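Local coordinates for rhusiopathiae surface protein B (Erysipelothrix rhusiopathiae, PDB 3V10), which is a cell-wall-anchored surface adhesin that probably binds collagen through the two-domain region described here, at residues S25-F30 with G171-E176; M181-N186 with T303-M308; D202-G207 with Y277-T282; D212-V217 with T264-A269. One frame throughout, in Å; residues are numbered along the deposited sequence.

Interaction 1 of 4, residues S25-F30 with G171-E176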
loop_
_atom_site.group_PDB
_atom_site.type_symbol
_atom_site.label_atom_id
_atom_site.label_comp_id
_atom_site.label_asym_id
_atom_site.label_seq_id
_atom_site.Cartn_x
_atom_site.Cartn_y
_atom_site.Cartn_z
ATOM N N SER A 25 -4.475 4.905 -0.622
ATOM C CA SER A 25 -4.494 3.469 -0.894
ATOM C C SER A 25 -3.189 2.943 -1.485
ATOM O O SER A 25 -2.741 1.849 -1.135
ATOM C CB SER A 25 -5.652 3.114 -1.831
ATOM O OG SER A 25 -5.416 3.578 -3.149
ATOM N N GLN A 26 -2.584 3.712 -2.384
ATOM C CA GLN A 26 -1.335 3.301 -3.011
ATOM C C GLN A 26 -0.172 4.050 -2.358
ATOM O O GLN A 26 -0.353 5.119 -1.781
ATOM C CB GLN A 26 -1.365 3.610 -4.514
ATOM C CG GLN A 26 -2.595 3.082 -5.262
ATOM C CD GLN A 26 -2.616 1.569 -5.403
ATOM O OE1 GLN A 26 -3.457 1.013 -6.125
ATOM N NE2 GLN A 26 -1.698 0.894 -4.723
ATOM N N PRO A 27 1.041 3.487 -2.433
ATOM C CA PRO A 27 2.194 4.157 -1.827
ATOM C C PRO A 27 2.647 5.358 -2.648
ATOM O O PRO A 27 2.351 5.452 -3.842
ATOM C CB PRO A 27 3.279 3.076 -1.831
ATOM C CG PRO A 27 2.533 1.778 -2.051
ATOM C CD PRO A 27 1.420 2.173 -2.977
ATOM N N ILE A 28 3.349 6.280 -1.996
ATOM C CA ILE A 28 3.929 7.427 -2.681
ATOM C C ILE A 28 5.396 7.013 -2.722
ATOM O O ILE A 28 6.026 6.847 -1.681
ATOM C CB ILE A 28 3.753 8.740 -1.887
ATOM C CG1 ILE A 28 2.270 9.124 -1.871
ATOM C CG2 ILE A 28 4.553 9.854 -2.533
ATOM C CD1 ILE A 28 1.950 10.432 -1.176
ATOM N N GLU A 29 5.919 6.815 -3.928
ATOM C CA GLU A 29 7.288 6.347 -4.113
ATOM C C GLU A 29 8.361 7.403 -4.297
ATOM O O GLU A 29 8.174 8.399 -5.000
ATOM C CB GLU A 29 7.353 5.403 -5.312
ATOM C CG GLU A 29 6.424 4.222 -5.244
ATOM C CD GLU A 29 6.252 3.574 -6.600
ATOM O OE1 GLU A 29 7.279 3.304 -7.260
ATOM O OE2 GLU A 29 5.095 3.340 -7.006
ATOM N N PHE A 30 9.502 7.152 -3.668
ATOM C CA PHE A 30 10.645 8.040 -3.760
ATOM C C PHE A 30 11.815 7.223 -4.281
ATOM O O PHE A 30 12.112 6.150 -3.760
ATOM C CB PHE A 30 10.987 8.620 -2.386
ATOM C CG PHE A 30 9.985 9.613 -1.888
ATOM C CD1 PHE A 30 10.092 10.956 -2.231
ATOM C CD2 PHE A 30 8.911 9.203 -1.108
ATOM C CE1 PHE A 30 9.145 11.879 -1.804
ATOM C CE2 PHE A 30 7.953 10.119 -0.675
ATOM C CZ PHE A 30 8.071 11.461 -1.023
ATOM N N GLY A 171 -8.814 -2.447 -1.865
ATOM C CA GLY A 171 -7.683 -3.096 -1.231
ATOM C C GLY A 171 -6.543 -2.131 -1.021
ATOM O O GLY A 171 -6.451 -1.100 -1.692
ATOM N N THR A 172 -5.674 -2.459 -0.074
ATOM C CA THR A 172 -4.521 -1.620 0.201
ATOM C C THR A 172 -3.498 -2.429 0.981
ATOM O O THR A 172 -3.761 -3.569 1.384
ATOM C CB THR A 172 -4.916 -0.348 0.995
ATOM O OG1 THR A 172 -3.790 0.540 1.054
ATOM C CG2 THR A 172 -5.368 -0.698 2.414
ATOM N N PHE A 173 -2.323 -1.844 1.166
ATOM C CA PHE A 173 -1.253 -2.500 1.891
ATOM C C PHE A 173 -1.516 -2.403 3.381
ATOM O O PHE A 173 -2.178 -1.475 3.850
ATOM C CB PHE A 173 0.092 -1.846 1.541
ATOM C CG PHE A 173 0.100 -0.352 1.697
ATOM C CD1 PHE A 173 0.320 0.231 2.942
ATOM C CD2 PHE A 173 -0.135 0.473 0.599
ATOM C CE1 PHE A 173 0.305 1.617 3.094
ATOM C CE2 PHE A 173 -0.154 1.861 0.740
ATOM C CZ PHE A 173 0.066 2.434 1.990
ATOM N N SER A 174 -1.010 -3.383 4.123
ATOM C CA SER A 174 -1.164 -3.394 5.565
ATOM C C SER A 174 -0.012 -2.619 6.186
ATOM O O SER A 174 1.117 -2.639 5.679
ATOM C CB SER A 174 -1.141 -4.826 6.099
ATOM O OG SER A 174 -1.185 -4.843 7.520
ATOM N N THR A 175 -0.310 -1.915 7.270
ATOM C CA THR A 175 0.716 -1.174 7.995
ATOM C C THR A 175 0.945 -1.906 9.319
ATOM O O THR A 175 1.748 -1.473 10.148
ATOM C CB THR A 175 0.287 0.280 8.292
ATOM O OG1 THR A 175 -0.954 0.278 9.002
ATOM C CG2 THR A 175 0.122 1.075 6.996
ATOM N N GLU A 176 0.243 -3.025 9.505
ATOM C CA GLU A 176 0.374 -3.818 10.728
ATOM C C GLU A 176 1.188 -5.094 10.490
ATOM O O GLU A 176 1.844 -5.601 11.392
ATOM C CB GLU A 176 -1.020 -4.136 11.290
ATOM C CG GLU A 176 -1.437 -5.606 11.301
ATOM C CD GLU A 176 -2.913 -5.757 11.681
ATOM O OE1 GLU A 176 -3.247 -5.480 12.851
ATOM O OE2 GLU A 176 -3.773 -6.109 10.833
#
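Ser25 and Phe173 bury the most surface here, and the carbonyl of Ser25 is where they meet. Its O lies 3.2 Å from Phe173 CE2, approaching the ring obliquely, and accepts a hydrogen bond of 2.8 Å from Thr172 OG1. The hydroxyl sits in the carbonyl plane on a lone pair, with a C=O...O angle of 121°. Thr172 OG1 is anti to its own backbone N (chi1 -171°); it also lies 3.7 Å above one face of the neighbouring Phe173 ring, offset toward the rim. The Phe173 side chain points toward segment 25-30, and at the ring edge, in plane, CE2 meets the carbonyl carbon of Gln26. Pro27 runs past the ring in the reverse sense, its CG 3.9 Å from CE2. Leu66, Val120 and Met308 also touch Phe173, while Ser25 OG turns to Asn23. The loop leading into strand 28-35 of the Ig-like N-terminal domain is thus pinned by one bond and one aromatic side chain to the end of strand 167-173, an outermost strand of its sheet. This is an interdomain contact between the two Ig-like domains, consistent with the Collagen Hug model of such adhesins.

Interaction 2 of 4, residues M181-N186 with T303-M308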
loop_
_atom_site.group_PDB
_atom_site.type_symbol
_atom_site.label_atom_id
_atom_site.label_comp_id
_atom_site.label_asym_id
_atom_site.label_seq_id
_atom_site.Cartn_x
_atom_site.Cartn_y
_atom_site.Cartn_z
ATOM N N MET A 181 -1.608 -7.430 2.677
ATOM C CA MET A 181 -2.548 -6.480 2.091
ATOM C C MET A 181 -3.941 -6.776 2.643
ATOM O O MET A 181 -4.265 -7.930 2.918
ATOM C CB MET A 181 -2.549 -6.617 0.565
ATOM C CG MET A 181 -1.276 -6.114 -0.088
ATOM S SD MET A 181 -0.949 -6.709 -1.771
ATOM C CE MET A 181 -0.143 -8.270 -1.368
ATOM N N ASN A 182 -4.759 -5.739 2.804
ATOM C CA ASN A 182 -6.107 -5.913 3.331
ATOM C C ASN A 182 -7.114 -5.664 2.223
ATOM O O ASN A 182 -6.928 -4.766 1.405
ATOM C CB ASN A 182 -6.360 -4.941 4.485
ATOM C CG ASN A 182 -5.314 -5.055 5.574
ATOM O OD1 ASN A 182 -5.044 -6.148 6.070
ATOM N ND2 ASN A 182 -4.719 -3.928 5.952
ATOM N N TRP A 183 -8.176 -6.461 2.197
ATOM C CA TRP A 183 -9.191 -6.321 1.157
ATOM C C TRP A 183 -10.615 -6.245 1.685
ATOM O O TRP A 183 -10.918 -6.751 2.764
ATOM C CB TRP A 183 -9.075 -7.476 0.159
ATOM C CG TRP A 183 -7.682 -7.675 -0.342
ATOM C CD1 TRP A 183 -6.677 -8.343 0.290
ATOM C CD2 TRP A 183 -7.120 -7.154 -1.551
ATOM N NE1 TRP A 183 -5.523 -8.273 -0.446
ATOM C CE2 TRP A 183 -5.764 -7.545 -1.582
ATOM C CE3 TRP A 183 -7.627 -6.391 -2.610
ATOM C CZ2 TRP A 183 -4.907 -7.203 -2.634
ATOM C CZ3 TRP A 183 -6.774 -6.052 -3.658
ATOM C CH2 TRP A 183 -5.431 -6.455 -3.661
ATOM N N TRP A 184 -11.485 -5.614 0.896
ATOM C CA TRP A 184 -12.891 -5.429 1.250
ATOM C C TRP A 184 -13.834 -5.739 0.098
ATOM O O TRP A 184 -13.676 -5.188 -0.986
ATOM C CB TRP A 184 -13.160 -3.968 1.639
ATOM C CG TRP A 184 -12.565 -3.518 2.926
ATOM C CD1 TRP A 184 -13.193 -3.444 4.135
ATOM C CD2 TRP A 184 -11.223 -3.068 3.141
ATOM N NE1 TRP A 184 -12.329 -2.974 5.088
ATOM C CE2 TRP A 184 -11.111 -2.735 4.508
ATOM C CE3 TRP A 184 -10.105 -2.914 2.312
ATOM C CZ2 TRP A 184 -9.921 -2.256 5.069
ATOM C CZ3 TRP A 184 -8.919 -2.439 2.868
ATOM C CH2 TRP A 184 -8.840 -2.116 4.236
ATOM N N LEU A 185 -14.807 -6.616 0.333
ATOM C CA LEU A 185 -15.825 -6.916 -0.672
ATOM C C LEU A 185 -17.097 -6.285 -0.090
ATOM O O LEU A 185 -17.638 -6.765 0.904
ATOM C CB LEU A 185 -16.028 -8.428 -0.842
ATOM C CG LEU A 185 -14.810 -9.301 -1.153
ATOM C CD1 LEU A 185 -15.282 -10.732 -1.444
ATOM C CD2 LEU A 185 -14.046 -8.742 -2.337
ATOM N N ASN A 186 -17.562 -5.198 -0.695
ATOM C CA ASN A 186 -18.753 -4.504 -0.205
ATOM C C ASN A 186 -19.993 -4.959 -0.963
ATOM O O ASN A 186 -20.244 -4.509 -2.077
ATOM C CB ASN A 186 -18.544 -2.999 -0.363
ATOM C CG ASN A 186 -17.246 -2.536 0.270
ATOM O OD1 ASN A 186 -17.168 -2.350 1.483
ATOM N ND2 ASN A 186 -16.214 -2.372 -0.546
ATOM N N THR A 303 -9.457 -4.673 -8.595
ATOM C CA THR A 303 -8.580 -3.636 -8.079
ATOM C C THR A 303 -7.178 -4.193 -7.861
ATOM O O THR A 303 -6.906 -5.356 -8.161
ATOM C CB THR A 303 -9.133 -3.023 -6.778
ATOM O OG1 THR A 303 -8.493 -1.765 -6.542
ATOM C CG2 THR A 303 -8.875 -3.933 -5.597
ATOM N N SER A 304 -6.277 -3.359 -7.364
ATOM C CA SER A 304 -4.919 -3.813 -7.136
ATOM C C SER A 304 -4.192 -2.881 -6.193
ATOM O O SER A 304 -4.640 -1.764 -5.928
ATOM C CB SER A 304 -4.164 -3.887 -8.460
ATOM O OG SER A 304 -4.027 -2.599 -9.031
ATOM N N VAL A 305 -3.070 -3.367 -5.678
ATOM C CA VAL A 305 -2.236 -2.598 -4.771
ATOM C C VAL A 305 -0.854 -2.521 -5.403
ATOM O O VAL A 305 -0.270 -3.543 -5.771
ATOM C CB VAL A 305 -2.130 -3.277 -3.375
ATOM C CG1 VAL A 305 -1.274 -2.426 -2.438
ATOM C CG2 VAL A 305 -3.516 -3.466 -2.782
ATOM N N VAL A 306 -0.338 -1.307 -5.553
ATOM C CA VAL A 306 0.985 -1.129 -6.130
ATOM C C VAL A 306 1.995 -1.673 -5.129
ATOM O O VAL A 306 1.815 -1.525 -3.919
ATOM C CB VAL A 306 1.277 0.365 -6.411
ATOM C CG1 VAL A 306 2.700 0.538 -6.908
ATOM C CG2 VAL A 306 0.300 0.891 -7.455
ATOM N N ASN A 307 3.038 -2.318 -5.642
ATOM C CA ASN A 307 4.093 -2.901 -4.813
ATOM C C ASN A 307 4.481 -1.937 -3.701
ATOM O O ASN A 307 4.879 -0.799 -3.958
ATOM C CB ASN A 307 5.315 -3.238 -5.676
ATOM C CG ASN A 307 6.397 -3.961 -4.900
ATOM O OD1 ASN A 307 6.987 -3.404 -3.978
ATOM N ND2 ASN A 307 6.663 -5.211 -5.269
ATOM N N MET A 308 4.379 -2.409 -2.464
ATOM C CA MET A 308 4.675 -1.573 -1.310
ATOM C C MET A 308 5.992 -1.866 -0.593
ATOM O O MET A 308 6.219 -1.377 0.519
ATOM C CB MET A 308 3.501 -1.650 -0.320
ATOM C CG MET A 308 3.131 -3.050 0.206
ATOM S SD MET A 308 2.269 -4.233 -0.915
ATOM C CE MET A 308 3.222 -5.654 -0.536
#
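Met181 and Trp183 project from strand 180-187 against Thr303, Val305 and Met308, joining two sheets of the collagen-binding domain across the interior of its Ig-like beta sandwich. The axes of the two short strands run nearly antiparallel, at 161°, and come no closer than 9.2 Å, a spacing filled by side chains. Val305 is the central bump: it fits between the thioether of Met181 and the far end of the Trp183 indole. Its CG2 comes 3.7 Å from Trp183 CH2, obliquely to the ring, and its CB lies 4.0 Å from Met181 SD as the two side chains pass alongside, oppositely directed. The indole in turn wedges its six-membered end between Val305 and Thr303. Thr303 CG2 meets the ring edge in plane, 3.6 Å from CZ3. Behind this contact the indole stacks on Tyr265 and gives its NE1 hydrogen to Thr267 OG1, two interactions that fix its rotation. At the other end Met308, in the loop after strand 303-306, closes the hollow beside Met181; Phe173 and Leu66 also touch it. The Met308 chain, bent at chi2 and chi3, presents its sulfur to Met181. The two thioethers meet obliquely, with Met308 SD 4.1 Å from Met181 CG.

Interaction 3 of 4, residues D202-G207 with Y277-T282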
loop_
_atom_site.group_PDB
_atom_site.type_symbol
_atom_site.label_atom_id
_atom_site.label_comp_id
_atom_site.label_asym_id
_atom_site.label_seq_id
_atom_site.Cartn_x
_atom_site.Cartn_y
_atom_site.Cartn_z
ATOM N N ASP A 202 -14.354 -14.379 -6.412
ATOM C CA ASP A 202 -13.173 -13.537 -6.325
ATOM C C ASP A 202 -11.916 -14.336 -6.628
ATOM O O ASP A 202 -11.661 -15.365 -6.010
ATOM C CB ASP A 202 -13.079 -12.931 -4.921
ATOM C CG ASP A 202 -11.912 -11.974 -4.779
ATOM O OD1 ASP A 202 -10.777 -12.359 -5.129
ATOM O OD2 ASP A 202 -12.127 -10.842 -4.310
ATOM N N THR A 203 -11.131 -13.857 -7.586
ATOM C CA THR A 203 -9.895 -14.534 -7.949
ATOM C C THR A 203 -8.700 -13.672 -7.587
ATOM O O THR A 203 -8.455 -12.641 -8.209
ATOM C CB THR A 203 -9.837 -14.845 -9.452
ATOM O OG1 THR A 203 -10.896 -15.749 -9.801
ATOM C CG2 THR A 203 -8.502 -15.497 -9.794
ATOM N N ILE A 204 -7.956 -14.097 -6.572
ATOM C CA ILE A 204 -6.777 -13.353 -6.141
ATOM C C ILE A 204 -5.700 -13.527 -7.197
ATOM O O ILE A 204 -5.413 -14.649 -7.623
ATOM C CB ILE A 204 -6.274 -13.868 -4.780
ATOM C CG1 ILE A 204 -7.351 -13.628 -3.722
ATOM C CG2 ILE A 204 -4.969 -13.168 -4.391
ATOM C CD1 ILE A 204 -7.125 -14.393 -2.433
ATOM N N GLY A 205 -5.109 -12.413 -7.619
ATOM C CA GLY A 205 -4.088 -12.455 -8.651
ATOM C C GLY A 205 -2.778 -13.134 -8.305
ATOM O O GLY A 205 -2.583 -13.637 -7.200
ATOM N N GLU A 206 -1.864 -13.143 -9.269
ATOM C CA GLU A 206 -0.560 -13.764 -9.071
ATOM C C GLU A 206 0.305 -12.936 -8.121
ATOM O O GLU A 206 0.111 -11.731 -7.982
ATOM C CB GLU A 206 0.150 -13.922 -10.421
ATOM C CG GLU A 206 -0.183 -12.815 -11.412
ATOM C CD GLU A 206 0.865 -12.646 -12.501
ATOM O OE1 GLU A 206 2.036 -13.005 -12.262
ATOM O OE2 GLU A 206 0.527 -12.130 -13.587
ATOM N N GLY A 207 1.241 -13.593 -7.443
ATOM C CA GLY A 207 2.132 -12.879 -6.543
ATOM C C GLY A 207 1.744 -12.829 -5.079
ATOM O O GLY A 207 2.577 -12.522 -4.227
ATOM N N TYR A 277 -0.212 -6.032 -7.209
ATOM C CA TYR A 277 -0.852 -7.231 -6.663
ATOM C C TYR A 277 -2.327 -7.042 -6.960
ATOM O O TYR A 277 -2.991 -6.212 -6.344
ATOM C CB TYR A 277 -0.604 -7.331 -5.160
ATOM C CG TYR A 277 0.858 -7.532 -4.836
ATOM C CD1 TYR A 277 1.483 -8.760 -5.062
ATOM C CD2 TYR A 277 1.636 -6.476 -4.365
ATOM C CE1 TYR A 277 2.850 -8.929 -4.833
ATOM C CE2 TYR A 277 2.997 -6.632 -4.137
ATOM C CZ TYR A 277 3.599 -7.853 -4.370
ATOM O OH TYR A 277 4.952 -7.985 -4.139
ATOM N N LYS A 278 -2.830 -7.815 -7.918
ATOM C CA LYS A 278 -4.215 -7.681 -8.350
ATOM C C LYS A 278 -5.220 -8.638 -7.734
ATOM O O LYS A 278 -4.867 -9.657 -7.150
ATOM C CB LYS A 278 -4.292 -7.831 -9.872
ATOM C CG LYS A 278 -3.311 -6.964 -10.643
ATOM C CD LYS A 278 -3.455 -7.175 -12.145
ATOM C CE LYS A 278 -2.415 -6.376 -12.918
ATOM N NZ LYS A 278 -1.036 -6.848 -12.636
ATOM N N ASN A 279 -6.490 -8.284 -7.899
ATOM C CA ASN A 279 -7.599 -9.089 -7.426
ATOM C C ASN A 279 -8.769 -8.745 -8.338
ATOM O O ASN A 279 -9.078 -7.571 -8.542
ATOM C CB ASN A 279 -7.948 -8.750 -5.979
ATOM C CG ASN A 279 -9.017 -9.661 -5.415
ATOM O OD1 ASN A 279 -8.920 -10.883 -5.508
ATOM N ND2 ASN A 279 -10.041 -9.070 -4.822
ATOM N N SER A 280 -9.404 -9.762 -8.899
ATOM C CA SER A 280 -10.537 -9.527 -9.779
ATOM C C SER A 280 -11.706 -10.338 -9.249
ATOM O O SER A 280 -11.506 -11.362 -8.603
ATOM C CB SER A 280 -10.197 -9.940 -11.215
ATOM O OG SER A 280 -9.943 -11.331 -11.325
ATOM N N SER A 281 -12.921 -9.868 -9.491
ATOM C CA SER A 281 -14.096 -10.595 -9.024
ATOM C C SER A 281 -15.273 -10.392 -9.964
ATOM O O SER A 281 -15.307 -9.426 -10.733
ATOM C CB SER A 281 -14.476 -10.146 -7.604
ATOM O OG SER A 281 -14.953 -8.805 -7.576
ATOM N N THR A 282 -16.217 -11.327 -9.922
ATOM C CA THR A 282 -17.418 -11.250 -10.738
ATOM C C THR A 282 -18.600 -11.452 -9.800
ATOM O O THR A 282 -18.483 -12.118 -8.773
ATOM C CB THR A 282 -17.430 -12.328 -11.853
ATOM O OG1 THR A 282 -17.422 -13.638 -11.269
ATOM C CG2 THR A 282 -16.200 -12.175 -12.742
HETATM O O HOH W 1 -7.434 -12.254 -10.914
HETATM O O HOH W 2 -1.276 -9.877 -9.112
#
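The carboxylate of Asp202 and the amide of Asn279 lie nearly coplanar, their planes 26° apart, although the side chains cross at about a right angle. Both stand on the sheet face that also carries Ile204 and Ser281, in the antiparallel pairing of strands 198-204 and 276-286 within the Ig-like collagen-binding domain. Asp202 CG is anti to its backbone N (chi1 -177°), as is Asn279 CG to its own, and the two flat groups come together over the strand pair. Tyr265 OH, from the facing sheet, hydrogen-bonds to Asp202 OD2, giving this buried carboxylate a partner across the sandwich. The third flat group, the Tyr277 ring, receives Gly207 O obliquely at CE1, 3.7 Å away, and sends its OH to Asp271 O. Along the backbone, Thr203 and Ser280 form the hydrogen-bonded pair: Thr203 N reaches Ser280 O at 2.7 Å and Ser280 N returns to Thr203 O at 3.1 Å. Further on, Gly205 N bonds to Lys278 O at 2.8 Å from above the carbonyl plane. Gly205 packs tightly against that oxygen, and Gly207 has the positive phi that suits glycine. Water bridges Thr203 O and Ser280 OG; beyond Gly205, where the chains part, a second water donates to Glu206 O at 2.6 Å and accepts from Lys278 N at 2.8 Å.

Interaction 4 of 4, residues D212-V217 with T264-A269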
loop_
_atom_site.group_PDB
_atom_site.type_symbol
_atom_site.label_atom_id
_atom_site.label_comp_id
_atom_site.label_asym_id
_atom_site.label_seq_id
_atom_site.Cartn_x
_atom_site.Cartn_y
_atom_site.Cartn_z
ATOM N N ASP A 212 -4.529 -17.630 5.630
ATOM C CA ASP A 212 -5.407 -18.575 6.308
ATOM C C ASP A 212 -6.066 -18.018 7.567
ATOM O O ASP A 212 -5.391 -17.477 8.446
ATOM C CB ASP A 212 -4.615 -19.841 6.647
ATOM C CG ASP A 212 -5.441 -20.869 7.383
ATOM O OD1 ASP A 212 -6.530 -21.223 6.881
ATOM O OD2 ASP A 212 -4.993 -21.326 8.456
ATOM N N GLY A 213 -7.390 -18.153 7.631
ATOM C CA GLY A 213 -8.162 -17.691 8.775
ATOM C C GLY A 213 -8.373 -16.196 8.939
ATOM O O GLY A 213 -8.800 -15.750 10.007
ATOM N N SER A 214 -8.120 -15.415 7.893
ATOM C CA SER A 214 -8.261 -13.963 8.001
ATOM C C SER A 214 -9.599 -13.404 7.529
ATOM O O SER A 214 -9.802 -12.188 7.544
ATOM C CB SER A 214 -7.148 -13.279 7.209
ATOM O OG SER A 214 -7.327 -13.505 5.823
ATOM N N ILE A 215 -10.507 -14.277 7.110
ATOM C CA ILE A 215 -11.805 -13.820 6.612
ATOM C C ILE A 215 -12.818 -13.508 7.703
ATOM O O ILE A 215 -13.116 -14.357 8.539
ATOM C CB ILE A 215 -12.436 -14.864 5.682
ATOM C CG1 ILE A 215 -11.495 -15.148 4.509
ATOM C CG2 ILE A 215 -13.779 -14.361 5.176
ATOM C CD1 ILE A 215 -11.980 -16.267 3.609
ATOM N N MET A 216 -13.351 -12.291 7.678
ATOM C CA MET A 216 -14.357 -11.870 8.642
ATOM C C MET A 216 -15.463 -11.184 7.844
ATOM O O MET A 216 -15.265 -10.839 6.682
ATOM C CB MET A 216 -13.751 -10.904 9.664
ATOM C CG MET A 216 -12.586 -11.483 10.479
ATOM S SD MET A 216 -13.066 -12.769 11.662
ATOM C CE MET A 216 -12.185 -14.160 11.096
ATOM N N VAL A 217 -16.629 -10.992 8.448
ATOM C CA VAL A 217 -17.731 -10.357 7.727
ATOM C C VAL A 217 -18.512 -9.372 8.586
ATOM O O VAL A 217 -18.852 -9.679 9.720
ATOM C CB VAL A 217 -18.747 -11.411 7.217
ATOM C CG1 VAL A 217 -19.784 -10.750 6.332
ATOM C CG2 VAL A 217 -18.028 -12.522 6.471
ATOM N N THR A 264 -14.184 -9.101 4.573
ATOM C CA THR A 264 -12.806 -8.638 4.614
ATOM C C THR A 264 -11.856 -9.821 4.746
ATOM O O THR A 264 -12.220 -10.871 5.273
ATOM C CB THR A 264 -12.566 -7.662 5.793
ATOM O OG1 THR A 264 -12.870 -8.313 7.033
ATOM C CG2 THR A 264 -13.449 -6.429 5.643
ATOM N N TYR A 265 -10.645 -9.654 4.239
ATOM C CA TYR A 265 -9.635 -10.700 4.313
ATOM C C TYR A 265 -8.281 -10.113 3.963
ATOM O O TYR A 265 -8.190 -8.993 3.458
ATOM C CB TYR A 265 -9.955 -11.858 3.353
ATOM C CG TYR A 265 -9.959 -11.495 1.887
ATOM C CD1 TYR A 265 -11.098 -10.954 1.285
ATOM C CD2 TYR A 265 -8.825 -11.685 1.096
ATOM C CE1 TYR A 265 -11.108 -10.615 -0.064
ATOM C CE2 TYR A 265 -8.825 -11.344 -0.261
ATOM C CZ TYR A 265 -9.971 -10.810 -0.831
ATOM O OH TYR A 265 -9.987 -10.468 -2.162
ATOM N N ASP A 266 -7.233 -10.879 4.235
ATOM C CA ASP A 266 -5.878 -10.438 3.949
ATOM C C ASP A 266 -5.198 -11.367 2.962
ATOM O O ASP A 266 -5.554 -12.542 2.846
ATOM C CB ASP A 266 -5.016 -10.429 5.221
ATOM C CG ASP A 266 -5.632 -9.633 6.354
ATOM O OD1 ASP A 266 -6.452 -8.735 6.085
ATOM O OD2 ASP A 266 -5.268 -9.897 7.521
ATOM N N THR A 267 -4.222 -10.833 2.242
ATOM C CA THR A 267 -3.425 -11.653 1.345
ATOM C C THR A 267 -1.984 -11.348 1.726
ATOM O O THR A 267 -1.706 -10.339 2.377
ATOM C CB THR A 267 -3.649 -11.337 -0.145
ATOM O OG1 THR A 267 -3.179 -10.018 -0.442
ATOM C CG2 THR A 267 -5.120 -11.477 -0.496
ATOM N N ARG A 268 -1.076 -12.228 1.330
ATOM C CA ARG A 268 0.331 -12.073 1.654
ATOM C C ARG A 268 1.152 -12.215 0.391
ATOM O O ARG A 268 1.016 -13.193 -0.336
ATOM C CB ARG A 268 0.724 -13.137 2.683
ATOM C CG ARG A 268 2.162 -13.097 3.162
ATOM C CD ARG A 268 2.272 -13.873 4.466
ATOM N NE ARG A 268 1.436 -13.250 5.486
ATOM C CZ ARG A 268 1.078 -13.817 6.631
ATOM N NH1 ARG A 268 1.483 -15.045 6.933
ATOM N NH2 ARG A 268 0.298 -13.150 7.473
ATOM N N ALA A 269 1.995 -11.221 0.126
ATOM C CA ALA A 269 2.843 -11.242 -1.054
ATOM C C ALA A 269 3.943 -12.290 -0.911
ATOM O O ALA A 269 4.515 -12.455 0.167
ATOM C CB ALA A 269 3.465 -9.859 -1.268
HETATM O O HOH W 3 -10.763 -9.688 7.923
#
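Ser214 OG has two partners: Asp266 N donates to it at 3.1 Å in a nearly straight bond (166° at the hydrogen), and it also bonds to Val211 O. Chi1 of 68° sets the hydroxyl between the backbone N and carbonyl carbon of Ser214, facing strand 260-269. The side chain thus gives that strand an acceptor for Asp266 N, in the irregular part of strand 208-221. Its CB rests against the Asp266 carboxylate, 3.9 Å from OD2. Regular pairing is found again at Met216 and Thr264, an antiparallel hydrogen-bonded pair: Met216 N gives to Thr264 O at 3.0 Å, and Thr264 N to Met216 O at 2.9 Å. Between these two modes the carbonyls of Ser214 and Thr264 take CA-H...O contacts, from Tyr265 CA and Ile215 CA respectively; the second is the shorter, at 3.3 Å. Ser214 O also accepts a hydrogen bond of 2.7 Å from a water that bonds to Thr264 OG1 as well, bridging the strands on the side of the Met216 and Thr264 side chains. The Ile215 and Tyr265 side chains run alongside each other in the same sense, with CG1 of the isoleucine 3.8 Å from CB of the tyrosine. Both reach Leu210 and Leu247, in the sandwich interior. The arrangement is that of an interrupted antiparallel strand pair in the five-stranded sheet of this Ig-like collagen-binding domain, with a serine hydroxyl and a water carrying the pairing across the irregularity.

How the interactions relate
Interaction 2 is the buried one, made of apolar side chains between sheets; the other three are partly buried, 3 and 4 resting on backbone hydrogen bonds and 1 on one side-chain bond and a phenylalanine. Interactions 3 and 4 each pair strands within one sheet of the collagen-binding domain, and interaction 2 spans those two sheets, its 303-306 strand bonded to 276-286 and its 180-187 strand to 260-269. Tyr265 of interaction 4 stacks on Trp183 within its own sheet and reaches across to Asp202 of interaction 3. Interaction 1 differs in joining two domains, yet touches interaction 2 through the neighbouring strands 167-173 and 180-187. Along the chain, 4 is nested within 3, and 3 within 2.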